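PDB 3MN8: carboxypeptidase D from Drosophila melanogaster, which uses a catalytic zinc ion to release C-terminal arginine or lysine from peptides and proteins, including growth factors, peptide hormones and neuropeptides. Local coordinates for residues E30-Q43 and R108-N121. Numbering follows the deposited sequence.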
loop_
_atom_site.group_PDB
_atom_site.type_symbol
_atom_site.label_atom_id
_atom_site.label_comp_id
_atom_site.label_asym_id
_atom_site.label_seq_id
_atom_site.Cartn_x
_atom_site.Cartn_y
_atom_site.Cartn_z
ATOM N N GLU A 30 -9.603 24.308 1.359
ATOM C CA GLU A 30 -8.462 23.542 0.838
ATOM C C GLU A 30 -7.538 24.250 -0.176
ATOM O O GLU A 30 -7.987 24.936 -1.092
ATOM C CB GLU A 30 -8.973 22.228 0.227
ATOM C CG GLU A 30 -9.977 21.483 1.097
ATOM C CD GLU A 30 -10.715 20.393 0.334
ATOM O OE1 GLU A 30 -11.404 20.724 -0.660
ATOM O OE2 GLU A 30 -10.611 19.208 0.730
ATOM N N ASP A 31 -6.237 24.053 -0.010
ATOM C CA ASP A 31 -5.267 24.507 -0.992
ATOM C C ASP A 31 -4.987 23.380 -1.999
ATOM O O ASP A 31 -4.070 22.574 -1.818
ATOM C CB ASP A 31 -3.987 24.952 -0.286
ATOM C CG ASP A 31 -2.831 25.158 -1.242
ATOM O OD1 ASP A 31 -1.687 25.355 -0.765
ATOM O OD2 ASP A 31 -3.064 25.115 -2.468
ATOM N N GLU A 32 -5.793 23.323 -3.055
ATOM C CA GLU A 32 -5.627 22.336 -4.118
ATOM C C GLU A 32 -5.130 22.994 -5.415
ATOM O O GLU A 32 -5.612 22.683 -6.512
ATOM C CB GLU A 32 -6.957 21.639 -4.402
ATOM C CG GLU A 32 -7.524 20.832 -3.254
ATOM C CD GLU A 32 -8.876 20.221 -3.602
ATOM O OE1 GLU A 32 -8.901 19.037 -4.003
ATOM O OE2 GLU A 32 -9.908 20.926 -3.486
ATOM N N SER A 33 -4.172 23.908 -5.287
ATOM C CA SER A 33 -3.678 24.660 -6.436
ATOM C C SER A 33 -3.045 23.745 -7.486
ATOM O O SER A 33 -3.056 24.051 -8.691
ATOM C CB SER A 33 -2.666 25.716 -5.984
ATOM O OG SER A 33 -1.487 25.116 -5.480
ATOM N N PHE A 34 -2.506 22.621 -7.021
ATOM C CA PHE A 34 -1.829 21.671 -7.898
ATOM C C PHE A 34 -2.664 21.245 -9.105
ATOM O O PHE A 34 -2.190 20.494 -9.952
ATOM C CB PHE A 34 -1.310 20.447 -7.113
ATOM C CG PHE A 34 -2.345 19.767 -6.229
ATOM C CD1 PHE A 34 -3.221 18.822 -6.746
ATOM C CD2 PHE A 34 -2.404 20.039 -4.868
ATOM C CE1 PHE A 34 -4.151 18.188 -5.931
ATOM C CE2 PHE A 34 -3.336 19.406 -4.043
ATOM C CZ PHE A 34 -4.205 18.481 -4.573
ATOM N N LEU A 35 -3.893 21.744 -9.193
ATOM C CA LEU A 35 -4.784 21.408 -10.298
ATOM C C LEU A 35 -4.789 22.457 -11.419
ATOM O O LEU A 35 -5.357 22.225 -12.486
ATOM C CB LEU A 35 -6.211 21.236 -9.778
ATOM C CG LEU A 35 -6.372 20.443 -8.483
ATOM C CD1 LEU A 35 -7.777 20.646 -7.915
ATOM C CD2 LEU A 35 -6.053 18.962 -8.700
ATOM N N GLN A 36 -4.163 23.606 -11.182
ATOM C CA GLN A 36 -4.309 24.757 -12.078
ATOM C C GLN A 36 -3.538 24.602 -13.392
ATOM O O GLN A 36 -3.375 25.562 -14.140
ATOM C CB GLN A 36 -3.845 26.021 -11.353
ATOM C CG GLN A 36 -4.180 27.329 -12.047
ATOM C CD GLN A 36 -5.556 27.839 -11.675
ATOM O OE1 GLN A 36 -5.899 28.998 -11.937
ATOM N NE2 GLN A 36 -6.357 26.973 -11.052
ATOM N N GLN A 37 -3.073 23.392 -13.669
ATOM C CA GLN A 37 -2.130 23.164 -14.753
ATOM C C GLN A 37 -1.978 21.663 -15.012
ATOM O O GLN A 37 -0.916 21.080 -14.770
ATOM C CB GLN A 37 -0.778 23.772 -14.378
ATOM C CG GLN A 37 -0.305 23.458 -12.942
ATOM C CD GLN A 37 0.727 22.338 -12.874
ATOM O OE1 GLN A 37 0.372 21.160 -12.820
ATOM N NE2 GLN A 37 2.010 22.702 -12.858
ATOM N N PRO A 38 -3.049 21.030 -15.503
ATOM C CA PRO A 38 -3.066 19.574 -15.683
ATOM C C PRO A 38 -2.001 19.099 -16.666
ATOM O O PRO A 38 -1.935 19.577 -17.801
ATOM C CB PRO A 38 -4.463 19.305 -16.244
ATOM C CG PRO A 38 -5.264 20.534 -15.916
ATOM C CD PRO A 38 -4.295 21.665 -15.952
ATOM N N HIS A 39 -1.176 18.159 -16.223
ATOM C CA HIS A 39 -0.093 17.630 -17.038
ATOM C C HIS A 39 0.565 16.445 -16.327
ATOM O O HIS A 39 0.468 16.301 -15.102
ATOM C CB HIS A 39 0.932 18.732 -17.339
ATOM C CG HIS A 39 1.833 19.057 -16.184
ATOM N ND1 HIS A 39 1.366 19.592 -15.007
ATOM C CD2 HIS A 39 3.173 18.934 -16.045
ATOM C CE1 HIS A 39 2.385 19.776 -14.178
ATOM N NE2 HIS A 39 3.488 19.391 -14.781
ATOM N N TYR A 40 1.228 15.586 -17.089
ATOM C CA TYR A 40 1.928 14.460 -16.473
ATOM C C TYR A 40 3.336 14.862 -16.053
ATOM O O TYR A 40 4.100 15.387 -16.860
ATOM C CB TYR A 40 1.945 13.237 -17.407
ATOM C CG TYR A 40 0.626 12.479 -17.430
ATOM C CD1 TYR A 40 -0.217 12.528 -18.534
ATOM C CD2 TYR A 40 0.215 11.733 -16.333
ATOM C CE1 TYR A 40 -1.423 11.842 -18.543
ATOM C CE2 TYR A 40 -0.985 11.050 -16.338
ATOM C CZ TYR A 40 -1.798 11.108 -17.440
ATOM O OH TYR A 40 -2.993 10.429 -17.417
ATOM N N ALA A 41 3.674 14.632 -14.790
ATOM C CA ALA A 41 5.005 14.986 -14.297
ATOM C C ALA A 41 6.069 13.998 -14.805
ATOM O O ALA A 41 5.935 12.783 -14.658
ATOM C CB ALA A 41 5.012 15.067 -12.781
ATOM N N SER A 42 7.119 14.541 -15.418
ATOM C CA SER A 42 8.207 13.715 -15.934
ATOM C C SER A 42 9.097 13.243 -14.794
ATOM O O SER A 42 8.941 13.676 -13.657
ATOM C CB SER A 42 9.047 14.500 -16.950
ATOM O OG SER A 42 9.811 15.515 -16.316
ATOM N N GLN A 43 10.039 12.364 -15.098
ATOM C CA GLN A 43 11.028 11.971 -14.108
ATOM C C GLN A 43 11.693 13.205 -13.513
ATOM O O GLN A 43 11.744 13.344 -12.301
ATOM C CB GLN A 43 12.087 11.063 -14.728
ATOM C CG GLN A 43 13.072 10.497 -13.726
ATOM C CD GLN A 43 12.399 9.630 -12.662
ATOM O OE1 GLN A 43 11.343 9.028 -12.893
ATOM N NE2 GLN A 43 13.021 9.555 -11.489
ATOM N N ARG A 108 0.008 7.281 -10.835
ATOM C CA ARG A 108 1.206 8.113 -10.812
ATOM C C ARG A 108 0.848 9.527 -10.397
ATOM O O ARG A 108 1.321 10.021 -9.372
ATOM C CB ARG A 108 1.893 8.134 -12.184
ATOM C CG ARG A 108 2.807 9.324 -12.360
ATOM C CD ARG A 108 3.415 9.430 -13.752
ATOM N NE ARG A 108 4.631 8.637 -13.862
ATOM C CZ ARG A 108 5.878 9.097 -13.963
ATOM N NH1 ARG A 108 6.153 10.395 -13.995
ATOM N NH2 ARG A 108 6.865 8.217 -14.049
ATOM N N GLN A 109 -0.001 10.172 -11.186
ATOM C CA GLN A 109 -0.345 11.572 -10.934
ATOM C C GLN A 109 -1.133 11.767 -9.649
ATOM O O GLN A 109 -0.951 12.785 -8.963
ATOM C CB GLN A 109 -1.095 12.195 -12.113
ATOM C CG GLN A 109 -0.185 12.823 -13.141
ATOM C CD GLN A 109 0.831 13.738 -12.506
ATOM O OE1 GLN A 109 2.041 13.521 -12.622
ATOM N NE2 GLN A 109 0.350 14.766 -11.824
ATOM N N LEU A 110 -1.994 10.801 -9.317
ATOM C CA LEU A 110 -2.762 10.877 -8.073
ATOM C C LEU A 110 -1.869 10.921 -6.828
ATOM O O LEU A 110 -2.189 11.596 -5.837
ATOM C CB LEU A 110 -3.747 9.718 -7.961
ATOM C CG LEU A 110 -4.953 9.775 -8.904
ATOM C CD1 LEU A 110 -5.890 8.632 -8.588
ATOM C CD2 LEU A 110 -5.689 11.077 -8.772
ATOM N N LEU A 111 -0.750 10.204 -6.875
ATOM C CA LEU A 111 0.162 10.193 -5.745
ATOM C C LEU A 111 0.947 11.486 -5.698
ATOM O O LEU A 111 1.286 11.977 -4.627
ATOM C CB LEU A 111 1.108 9.002 -5.818
ATOM C CG LEU A 111 0.460 7.670 -5.452
ATOM C CD1 LEU A 111 1.487 6.544 -5.440
ATOM C CD2 LEU A 111 -0.203 7.823 -4.093
ATOM N N VAL A 112 1.239 12.042 -6.865
ATOM C CA VAL A 112 1.915 13.321 -6.925
ATOM C C VAL A 112 1.005 14.365 -6.306
ATOM O O VAL A 112 1.436 15.171 -5.479
ATOM C CB VAL A 112 2.247 13.688 -8.370
ATOM C CG1 VAL A 112 2.465 15.179 -8.502
ATOM C CG2 VAL A 112 3.480 12.901 -8.832
ATOM N N TYR A 113 -0.265 14.326 -6.695
ATOM C CA TYR A 113 -1.302 15.159 -6.083
ATOM C C TYR A 113 -1.443 14.974 -4.556
ATOM O O TYR A 113 -1.518 15.945 -3.807
ATOM C CB TYR A 113 -2.652 14.879 -6.752
ATOM C CG TYR A 113 -2.752 15.346 -8.191
ATOM C CD1 TYR A 113 -3.710 14.812 -9.052
ATOM C CD2 TYR A 113 -1.899 16.328 -8.688
ATOM C CE1 TYR A 113 -3.815 15.243 -10.371
ATOM C CE2 TYR A 113 -1.995 16.766 -10.003
ATOM C CZ TYR A 113 -2.951 16.215 -10.836
ATOM O OH TYR A 113 -3.045 16.640 -12.137
ATOM N N MET A 114 -1.500 13.729 -4.099
ATOM C CA MET A 114 -1.627 13.467 -2.670
ATOM C C MET A 114 -0.507 14.140 -1.863
ATOM O O MET A 114 -0.779 14.856 -0.910
ATOM C CB MET A 114 -1.677 11.955 -2.397
ATOM C CG MET A 114 -1.787 11.571 -0.908
ATOM S SD MET A 114 -3.312 12.121 -0.079
ATOM C CE MET A 114 -4.516 11.389 -1.190
ATOM N N ALA A 115 0.742 13.912 -2.262
ATOM C CA ALA A 115 1.907 14.487 -1.598
ATOM C C ALA A 115 1.697 15.966 -1.312
ATOM O O ALA A 115 1.721 16.404 -0.160
ATOM C CB ALA A 115 3.154 14.297 -2.469
ATOM N N GLN A 116 1.500 16.736 -2.375
ATOM C CA GLN A 116 1.239 18.155 -2.247
ATOM C C GLN A 116 0.030 18.417 -1.352
ATOM O O GLN A 116 0.102 19.225 -0.424
ATOM C CB GLN A 116 1.003 18.749 -3.624
ATOM C CG GLN A 116 2.207 18.662 -4.560
ATOM C CD GLN A 116 1.843 19.034 -6.003
ATOM O OE1 GLN A 116 1.827 20.213 -6.381
ATOM N NE2 GLN A 116 1.525 18.025 -6.806
ATOM N N TYR A 117 -1.070 17.717 -1.633
ATOM C CA TYR A 117 -2.318 17.873 -0.891
ATOM C C TYR A 117 -2.133 17.731 0.620
ATOM O O TYR A 117 -2.480 18.618 1.399
ATOM C CB TYR A 117 -3.353 16.861 -1.376
ATOM C CG TYR A 117 -4.696 17.008 -0.705
ATOM C CD1 TYR A 117 -5.616 17.943 -1.154
ATOM C CD2 TYR A 117 -5.041 16.219 0.383
ATOM C CE1 TYR A 117 -6.846 18.094 -0.542
ATOM C CE2 TYR A 117 -6.275 16.355 1.010
ATOM C CZ TYR A 117 -7.174 17.297 0.540
ATOM O OH TYR A 117 -8.393 17.448 1.151
ATOM N N LEU A 118 -1.584 16.604 1.034
ATOM C CA LEU A 118 -1.332 16.364 2.441
ATOM C C LEU A 118 -0.475 17.453 3.056
ATOM O O LEU A 118 -0.847 18.055 4.055
ATOM C CB LEU A 118 -0.661 15.005 2.641
ATOM C CG LEU A 118 -1.633 13.841 2.506
ATOM C CD1 LEU A 118 -0.913 12.508 2.636
ATOM C CD2 LEU A 118 -2.749 13.980 3.541
ATOM N N LEU A 119 0.684 17.699 2.466
ATOM C CA LEU A 119 1.599 18.670 3.041
ATOM C C LEU A 119 0.989 20.052 3.141
ATOM O O LEU A 119 0.957 20.635 4.222
ATOM C CB LEU A 119 2.904 18.716 2.255
ATOM C CG LEU A 119 3.847 17.576 2.623
ATOM C CD1 LEU A 119 5.072 17.568 1.704
ATOM C CD2 LEU A 119 4.234 17.687 4.101
ATOM N N GLY A 120 0.494 20.564 2.017
ATOM C CA GLY A 120 -0.016 21.926 1.955
ATOM C C GLY A 120 -1.334 22.149 2.686
ATOM O O GLY A 120 -1.791 23.288 2.816
ATOM N N ASN A 121 -1.944 21.072 3.172
ATOM C CA ASN A 121 -3.208 21.194 3.879
ATOM C C ASN A 121 -3.227 20.684 5.317
ATOM O O ASN A 121 -4.099 21.074 6.095
ATOM C CB ASN A 121 -4.318 20.536 3.077
ATOM C CG ASN A 121 -4.720 21.363 1.885
ATOM O OD1 ASN A 121 -5.548 22.271 1.992
ATOM N ND2 ASN A 121 -4.131 21.060 0.734
#
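In this M14 carboxypeptidase domain the N-terminal arm, residues 30-43, runs along helix 106-121 before entering helix 43-56, and it illustrates how a segment with little secondary structure of its own can be fixed by side-chain amides. N121 grips the backbone of D31 at both ends of its amide. D31 N donates to N121 OD1 at 2.8 Å, in the carbonyl plane and on a lone pair. In return N121 ND2 reaches D31 O at 3.0 Å. The same ND2 also donates to Y117 O, one helical turn back, which fixes the rotation of the amide. D31 in turn closes an Asx turn, its OD2 accepting from S33 N.

Beyond this turn, chi1 of F34 (51°) puts CG between the backbone N and the carbonyl carbon and so turns the ring in against the helix. Y113 O lies over one face, offset toward the rim, while Y117 meets the ring at its edge. F34 CD1 approaches Y113 CD2 at 3.4 Å, the two rings near parallel but barely overlapping. F34 CZ rests 3.7 Å from Y117 CB. W321 of helix 317-333 meets F34 edge-to-face. Y117 OH donates to E30 OE2 at 2.9 Å, meeting it from above the carboxylate plane.

Farther along the arm, A41 N donates to Q109 OE1 at 2.9 Å, from above the carbonyl plane. The bend of Q109 at chi2 (-49°) directs its amide to this bond, its plane 83° from the Y40 ring, while CG lies 3.4 Å from Y40 CD2. Y40 OH is bonded to P312 O.

Amides at the two ends thus serve main-chain polar groups of the arm, with the F34 ring packed against Y113 and Y117 between them. K325, salt-bridged to both E30 and E32, would be expected to favour their ionised forms, although E30 is less well ordered.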